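Long-range contact in CAS6A (PDB 4C97), which probably acts as an endoribonuclease of the Cas6 family, processing CRISPR RNA for antiviral defence in Thermus thermophilus: residues P129-P140 with T184-G195. The protein carries 1 engineered substitution. Numbering follows the deposited sequence.
Sequences PTFFRRKGVHYP and TLPARTEVDTAG
Both branches of Thr193 are used against segment 129-140. Its hydroxyl accepts a hydrogen bond from the imidazole of His138 (His138 ND1 to Thr193 OG1 2.8 Å), with an N-H...O angle of 158° and the oxygen close to the plane of the His138 ring. Its methyl takes the other ring: Thr193 CG2 stands 3.6 Å from the centroid of the Phe131 ring and 1° off the ring normal, a CH-pi contact over the centre of one face. A chi1 of -61° sets CG2 anti to the backbone N of Thr193 and OG1 beside that N, which splits the two roles. The hydroxyl donates in turn to Val191 (Thr193 OG1 to Val191 O 2.9 Å), reaching that oxygen from above the carbonyl plane, not on a lone pair; one accepted and one donated bond thus hold its rotation. Within segment 129-140, CE1 of Phe131 sits over the centre of the His138 ring.

Around this pair, Ala187 CB meets Phe131 CE2, and CB of Pro140 rests 3.4 Å from Ala194 O. The two segments approach closely at Gly195, which has no side chain: Gly195 CA is 3.2 Å from Thr130 O, and Pro129 CB packs on Gly195 CA at 3.7 Å. A water bridges the carbonyls of His138 and Asp192. Tyr235 adds an edge-to-face ring contact to Phe131.

Residues 132-134 and 137-139 form a beta hairpin with a type I' turn, packed against the loop joining antiparallel strands 176-186 and 194-197 at the border of the antiparallel sheet in which strand 194-197 is outermost, within the RAMP-like Cas6 region.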
ATOM      1  N   PRO A 129      -2.467  -4.152   9.739  1.00 10.47           N
ATOM      2  CA  PRO A 129      -2.230  -3.153  10.792  1.00 13.14           C
ATOM      3  C   PRO A 129      -1.393  -1.975  10.297  1.00  9.37           C
ATOM      4  O   PRO A 129      -0.366  -2.167   9.651  1.00 10.18           O
ATOM      5  CB  PRO A 129      -1.504  -3.963  11.875  1.00 10.72           C
ATOM      6  CG  PRO A 129      -2.002  -5.369  11.663  1.00 12.11           C
ATOM      7  CD  PRO A 129      -2.073  -5.507  10.162  1.00 10.37           C
ATOM      8  N   THR A 130      -1.862  -0.770  10.589  1.00  8.99           N
ATOM      9  CA  THR A 130      -1.290   0.458  10.061  1.00  8.87           C
ATOM     10  C   THR A 130      -0.809   1.335  11.203  1.00  9.00           C
ATOM     11  O   THR A 130      -1.540   1.563  12.180  1.00  9.00           O
ATOM     12  CB  THR A 130      -2.344   1.195   9.213  1.00  8.54           C
ATOM     13  OG1 THR A 130      -2.785   0.355   8.127  1.00  8.89           O
ATOM     14  CG2 THR A 130      -1.793   2.479   8.659  1.00 10.51           C
ATOM     15  N   PHE A 131       0.428   1.813  11.106  1.00  9.89           N
ATOM     16  CA  PHE A 131       1.013   2.644  12.145  1.00 11.33           C
ATOM     17  C   PHE A 131       2.062   3.593  11.578  1.00 10.53           C
ATOM     18  O   PHE A 131       2.451   3.498  10.394  1.00 10.73           O
ATOM     19  CB  PHE A 131       1.572   1.781  13.301  1.00 10.63           C
ATOM     20  CG  PHE A 131       2.629   0.787  12.875  1.00 10.30           C
ATOM     21  CD1 PHE A 131       3.966   1.146  12.874  1.00 13.60           C
ATOM     22  CD2 PHE A 131       2.288  -0.507  12.499  1.00 11.69           C
ATOM     23  CE1 PHE A 131       4.947   0.235  12.499  1.00 15.07           C
ATOM     24  CE2 PHE A 131       3.278  -1.412  12.114  1.00 13.19           C
ATOM     25  CZ  PHE A 131       4.587  -1.030  12.114  1.00 15.32           C
ATOM     26  N   PHE A 132       2.503   4.513  12.430  1.00 10.45           N
ATOM     27  CA  PHE A 132       3.384   5.618  12.043  1.00 12.63           C
ATOM     28  C   PHE A 132       4.473   5.762  13.061  1.00 11.25           C
ATOM     29  O   PHE A 132       4.315   5.396  14.211  1.00 14.76           O
ATOM     30  CB  PHE A 132       2.564   6.931  11.959  1.00 12.29           C
ATOM     31  CG  PHE A 132       1.384   6.798  11.077  1.00 10.26           C
ATOM     32  CD1 PHE A 132       1.501   7.021   9.717  1.00 12.16           C
ATOM     33  CD2 PHE A 132       0.177   6.333  11.581  1.00 10.04           C
ATOM     34  CE1 PHE A 132       0.430   6.831   8.893  1.00  9.71           C
ATOM     35  CE2 PHE A 132      -0.886   6.148  10.775  1.00 10.31           C
ATOM     36  CZ  PHE A 132      -0.767   6.385   9.404  1.00  8.87           C
ATOM     37  N   ARG A 133       5.626   6.253  12.627  1.00 16.80           N
ATOM     38  CA  ARG A 133       6.716   6.470  13.559  1.00 26.25           C
ATOM     39  C   ARG A 133       6.612   7.891  14.080  1.00 23.59           C
ATOM     40  O   ARG A 133       6.558   8.829  13.304  1.00 28.26           O
ATOM     41  CB  ARG A 133       8.069   6.243  12.888  1.00 33.53           C
ATOM     42  CG  ARG A 133       9.242   6.307  13.869  1.00 55.53           C
ATOM     43  CD  ARG A 133      10.546   5.868  13.212  1.00 62.88           C
ATOM     44  NE  ARG A 133      11.702   5.970  14.107  1.00 59.23           N
ATOM     45  CZ  ARG A 133      11.919   5.184  15.160  1.00 63.20           C
ATOM     46  NH1 ARG A 133      11.044   4.237  15.488  1.00 62.16           N
ATOM     47  NH2 ARG A 133      13.012   5.357  15.898  1.00 60.30           N
ATOM     48  N   ARG A 134       6.557   8.044  15.396  1.00 21.09           N
ATOM     49  CA  ARG A 134       6.585   9.363  15.995  1.00 32.91           C
ATOM     50  C   ARG A 134       7.482   9.312  17.217  1.00 41.73           C
ATOM     51  O   ARG A 134       7.252   8.529  18.136  1.00 47.09           O
ATOM     52  CB  ARG A 134       5.163   9.833  16.345  1.00 44.29           C
ATOM     53  CG  ARG A 134       4.506   9.098  17.527  1.00 58.36           C
ATOM     54  CD  ARG A 134       3.348   9.855  18.136  1.00 57.03           C
ATOM     55  NE  ARG A 134       2.601  10.611  17.139  1.00 45.08           N
ATOM     56  CZ  ARG A 134       1.661  11.500  17.439  1.00 50.50           C
ATOM     57  NH1 ARG A 134       1.373  11.768  18.712  1.00 49.92           N
ATOM     58  NH2 ARG A 134       1.032  12.135  16.464  1.00 48.02           N
ATOM     59  N   LYS A 135       8.552  10.096  17.197  1.00 38.98           N
ATOM     60  CA  LYS A 135       9.385  10.249  18.370  1.00 34.98           C
ATOM     61  C   LYS A 135       9.922   8.914  18.872  1.00 42.02           C
ATOM     62  O   LYS A 135       9.867   8.623  20.063  1.00 50.35           O
ATOM     63  CB  LYS A 135       8.572  10.937  19.457  1.00 45.31           C
ATOM     64  CG  LYS A 135       7.687  12.050  18.913  1.00 55.20           C
ATOM     65  CD  LYS A 135       6.771  12.594  19.993  1.00 65.62           C
ATOM     66  CE  LYS A 135       6.957  14.091  20.197  1.00 66.69           C
ATOM     67  NZ  LYS A 135       5.857  14.863  19.572  1.00 68.91           N
ATOM     68  N   GLY A 136      10.428   8.106  17.951  1.00 28.22           N
ATOM     69  CA  GLY A 136      10.993   6.818  18.290  1.00 32.12           C
ATOM     70  C   GLY A 136      10.003   5.837  18.870  1.00 33.57           C
ATOM     71  O   GLY A 136      10.407   4.829  19.451  1.00 47.18           O
ATOM     72  N   VAL A 137       8.711   6.117  18.717  1.00 29.75           N
ATOM     73  CA  VAL A 137       7.712   5.115  19.035  1.00 21.38           C
ATOM     74  C   VAL A 137       6.753   4.984  17.860  1.00 22.85           C
ATOM     75  O   VAL A 137       6.594   5.898  17.047  1.00 26.31           O
ATOM     76  CB  VAL A 137       6.954   5.387  20.364  1.00 34.14           C
ATOM     77  CG1 VAL A 137       7.932   5.777  21.477  1.00 37.04           C
ATOM     78  CG2 VAL A 137       5.860   6.429  20.193  1.00 37.49           C
ATOM     79  N   HIS A 138       6.142   3.821  17.772  1.00 17.57           N
ATOM     80  CA  HIS A 138       5.118   3.591  16.771  1.00 15.36           C
ATOM     81  C   HIS A 138       3.768   4.012  17.330  1.00 15.14           C
ATOM     82  O   HIS A 138       3.475   3.785  18.491  1.00 19.70           O
ATOM     83  CB  HIS A 138       5.117   2.129  16.373  1.00 16.60           C
ATOM     84  CG  HIS A 138       6.290   1.751  15.521  1.00 19.27           C
ATOM     85  ND1 HIS A 138       6.980   0.575  15.683  1.00 20.87           N
ATOM     86  CD2 HIS A 138       6.871   2.401  14.484  1.00 25.04           C
ATOM     87  CE1 HIS A 138       7.959   0.522  14.791  1.00 19.35           C
ATOM     88  NE2 HIS A 138       7.901   1.605  14.046  1.00 25.77           N
ATOM     89  N   TYR A 139       2.955   4.625  16.469  1.00 11.12           N
ATOM     90  CA  TYR A 139       1.674   5.236  16.864  1.00 12.50           C
ATOM     91  C   TYR A 139       0.616   4.727  15.899  1.00 11.51           C
ATOM     92  O   TYR A 139       0.794   4.829  14.669  1.00 11.02           O
ATOM     93  CB  TYR A 139       1.793   6.750  16.759  1.00 10.99           C
ATOM     94  CG  TYR A 139       0.556   7.570  17.084  1.00 10.79           C
ATOM     95  CD1 TYR A 139       0.148   7.760  18.378  1.00 11.87           C
ATOM     96  CD2 TYR A 139      -0.142   8.223  16.085  1.00 10.46           C
ATOM     97  CE1 TYR A 139      -0.946   8.547  18.667  1.00 12.15           C
ATOM     98  CE2 TYR A 139      -1.229   9.042  16.377  1.00 10.42           C
ATOM     99  CZ  TYR A 139      -1.636   9.180  17.664  1.00 11.32           C
ATOM    100  OH  TYR A 139      -2.729   9.989  17.942  1.00 11.56           O
ATOM    101  N   PRO A 140      -0.485   4.174  16.432  1.00  9.93           N
ATOM    102  CA  PRO A 140      -1.403   3.414  15.596  1.00  9.52           C
ATOM    103  C   PRO A 140      -2.663   4.168  15.206  1.00 11.60           C
ATOM    104  O   PRO A 140      -3.532   3.542  14.623  1.00 14.05           O
ATOM    105  CB  PRO A 140      -1.780   2.254  16.525  1.00 12.27           C
ATOM    106  CG  PRO A 140      -1.925   2.951  17.840  1.00 11.18           C
ATOM    107  CD  PRO A 140      -0.713   3.873  17.866  1.00 12.15           C
ATOM    108  N   THR A 184      -7.067  -1.829  16.925  1.00 12.18           N
ATOM    109  CA  THR A 184      -5.660  -2.062  16.725  1.00 11.77           C
ATOM    110  C   THR A 184      -5.314  -3.517  16.987  1.00 16.12           C
ATOM    111  O   THR A 184      -5.903  -4.184  17.850  1.00 14.38           O
ATOM    112  CB  THR A 184      -4.821  -1.131  17.589  1.00 12.06           C
ATOM    113  OG1 THR A 184      -5.219  -1.284  18.953  1.00 13.47           O
ATOM    114  CG2 THR A 184      -4.987   0.311  17.137  1.00 14.52           C
ATOM    115  N   LEU A 185      -4.357  -4.012  16.211  1.00 14.00           N
ATOM    116  CA  LEU A 185      -3.891  -5.382  16.333  1.00 14.67           C
ATOM    117  C   LEU A 185      -2.375  -5.356  16.478  1.00 17.05           C
ATOM    118  O   LEU A 185      -1.712  -4.448  15.979  1.00 13.85           O
ATOM    119  CB  LEU A 185      -4.262  -6.211  15.092  1.00 17.12           C
ATOM    120  CG  LEU A 185      -5.743  -6.436  14.766  1.00 21.75           C
ATOM    121  CD1 LEU A 185      -5.881  -7.206  13.454  1.00 26.00           C
ATOM    122  CD2 LEU A 185      -6.473  -7.167  15.898  1.00 27.11           C
ATOM    123  N   PRO A 186      -1.814  -6.354  17.177  1.00 18.97           N
ATOM    124  CA  PRO A 186      -0.359  -6.327  17.347  1.00 17.41           C
ATOM    125  C   PRO A 186       0.405  -6.516  16.057  1.00 14.08           C
ATOM    126  O   PRO A 186      -0.003  -7.269  15.174  1.00 14.98           O
ATOM    127  CB  PRO A 186      -0.089  -7.530  18.257  1.00 26.08           C
ATOM    128  CG  PRO A 186      -1.345  -7.738  19.013  1.00 32.60           C
ATOM    129  CD  PRO A 186      -2.442  -7.395  18.010  1.00 26.77           C
ATOM    130  N   ALA A 187       1.515  -5.807  15.948  1.00 15.63           N
ATOM    131  CA  ALA A 187       2.447  -5.978  14.847  1.00 14.00           C
ATOM    132  C   ALA A 187       3.544  -6.883  15.361  1.00 13.52           C
ATOM    133  O   ALA A 187       4.455  -6.439  16.047  1.00 14.31           O
ATOM    134  CB  ALA A 187       3.003  -4.644  14.431  1.00 11.78           C
ATOM    135  N   ARG A 188       3.433  -8.166  15.041  1.00 14.03           N
ATOM    136  CA  ARG A 188       4.188  -9.186  15.757  1.00 15.48           C
ATOM    137  C   ARG A 188       5.685  -9.163  15.446  1.00 15.79           C
ATOM    138  O   ARG A 188       6.474  -9.721  16.207  1.00 17.62           O
ATOM    139  CB  ARG A 188       3.587 -10.580  15.511  1.00 23.73           C
ATOM    140  CG  ARG A 188       2.195 -10.832  16.129  1.00 29.00           C
ATOM    141  CD  ARG A 188       2.195 -10.952  17.667  1.00 63.47           C
ATOM    142  NE  ARG A 188       0.925 -11.477  18.192  1.00 62.23           N
ATOM    143  CZ  ARG A 188       0.414 -11.189  19.391  1.00 66.67           C
ATOM    144  NH1 ARG A 188       1.040 -10.363  20.216  1.00 64.45           N
ATOM    145  NH2 ARG A 188      -0.741 -11.725  19.771  1.00 69.06           N
ATOM    146  N   THR A 189       6.090  -8.516  14.350  1.00 14.75           N
ATOM    147  CA  THR A 189       7.513  -8.379  14.044  1.00 15.17           C
ATOM    148  C   THR A 189       8.154  -7.236  14.822  1.00 15.44           C
ATOM    149  O   THR A 189       9.362  -7.085  14.824  1.00 16.15           O
ATOM    150  CB  THR A 189       7.740  -8.098  12.542  1.00 14.22           C
ATOM    151  OG1 THR A 189       7.071  -6.890  12.197  1.00 15.80           O
ATOM    152  CG2 THR A 189       7.187  -9.227  11.693  1.00 16.86           C
ATOM    153  N   GLU A 190       7.332  -6.434  15.487  1.00 15.07           N
ATOM    154  CA  GLU A 190       7.804  -5.218  16.127  1.00 15.37           C
ATOM    155  C   GLU A 190       7.730  -5.318  17.629  1.00 18.55           C
ATOM    156  O   GLU A 190       7.082  -6.215  18.181  1.00 17.30           O
ATOM    157  CB  GLU A 190       6.967  -4.019  15.654  1.00 14.63           C
ATOM    158  CG  GLU A 190       6.940  -3.886  14.157  1.00 12.85           C
ATOM    159  CD  GLU A 190       8.333  -3.841  13.560  1.00 13.29           C
ATOM    160  OE1 GLU A 190       9.128  -2.989  14.005  1.00 20.25           O
ATOM    161  OE2 GLU A 190       8.628  -4.690  12.690  1.00 16.06           O
ATOM    162  N   VAL A 191       8.428  -4.391  18.280  1.00 23.91           N
ATOM    163  CA  VAL A 191       8.413  -4.251  19.721  1.00 20.20           C
ATOM    164  C   VAL A 191       7.373  -3.208  20.112  1.00 21.84           C
ATOM    165  O   VAL A 191       7.414  -2.082  19.624  1.00 23.64           O
ATOM    166  CB  VAL A 191       9.791  -3.772  20.261  1.00 23.79           C
ATOM    167  CG1 VAL A 191       9.789  -3.715  21.787  1.00 28.23           C
ATOM    168  CG2 VAL A 191      10.938  -4.673  19.756  1.00 26.40           C
ATOM    169  N   ASP A 192       6.463  -3.600  20.997  1.00 21.18           N
ATOM    170  CA  ASP A 192       5.484  -2.699  21.594  1.00 23.21           C
ATOM    171  C   ASP A 192       4.763  -1.875  20.549  1.00 19.60           C
ATOM    172  O   ASP A 192       4.656  -0.667  20.692  1.00 26.15           O
ATOM    173  CB  ASP A 192       6.138  -1.727  22.596  1.00 37.86           C
ATOM    174  CG  ASP A 192       6.806  -2.431  23.766  1.00 62.42           C
ATOM    175  OD1 ASP A 192       6.299  -3.488  24.202  1.00 76.32           O
ATOM    176  OD2 ASP A 192       7.834  -1.913  24.267  1.00 56.94           O
ATOM    177  N   THR A 193       4.302  -2.524  19.485  1.00 15.98           N
ATOM    178  CA  THR A 193       3.663  -1.833  18.384  1.00 14.33           C
ATOM    179  C   THR A 193       2.358  -2.504  18.017  1.00 17.05           C
ATOM    180  O   THR A 193       2.305  -3.715  17.857  1.00 15.27           O
ATOM    181  CB  THR A 193       4.577  -1.834  17.152  1.00 13.52           C
ATOM    182  OG1 THR A 193       5.794  -1.155  17.469  1.00 19.40           O
ATOM    183  CG2 THR A 193       3.917  -1.157  15.948  1.00 12.83           C
ATOM    184  N   ALA A 194       1.299  -1.703  17.912  1.00 15.97           N
ATOM    185  CA  ALA A 194       0.057  -2.160  17.306  1.00 17.23           C
ATOM    186  C   ALA A 194      -0.232  -1.299  16.090  1.00 12.63           C
ATOM    187  O   ALA A 194       0.387  -0.245  15.896  1.00 13.97           O
ATOM    188  CB  ALA A 194      -1.095  -2.090  18.290  1.00 16.65           C
ATOM    189  N   GLY A 195      -1.127  -1.784  15.234  1.00 11.01           N
ATOM    190  CA  GLY A 195      -1.565  -1.019  14.092  1.00  8.79           C
ATOM    191  C   GLY A 195      -3.063  -1.082  13.899  1.00  8.88           C
ATOM    192  O   GLY A 195      -3.711  -2.070  14.234  1.00 10.99           O
TER
HETATM  193  O   HOH W   1       3.544   2.144  21.154  1.00 47.57           O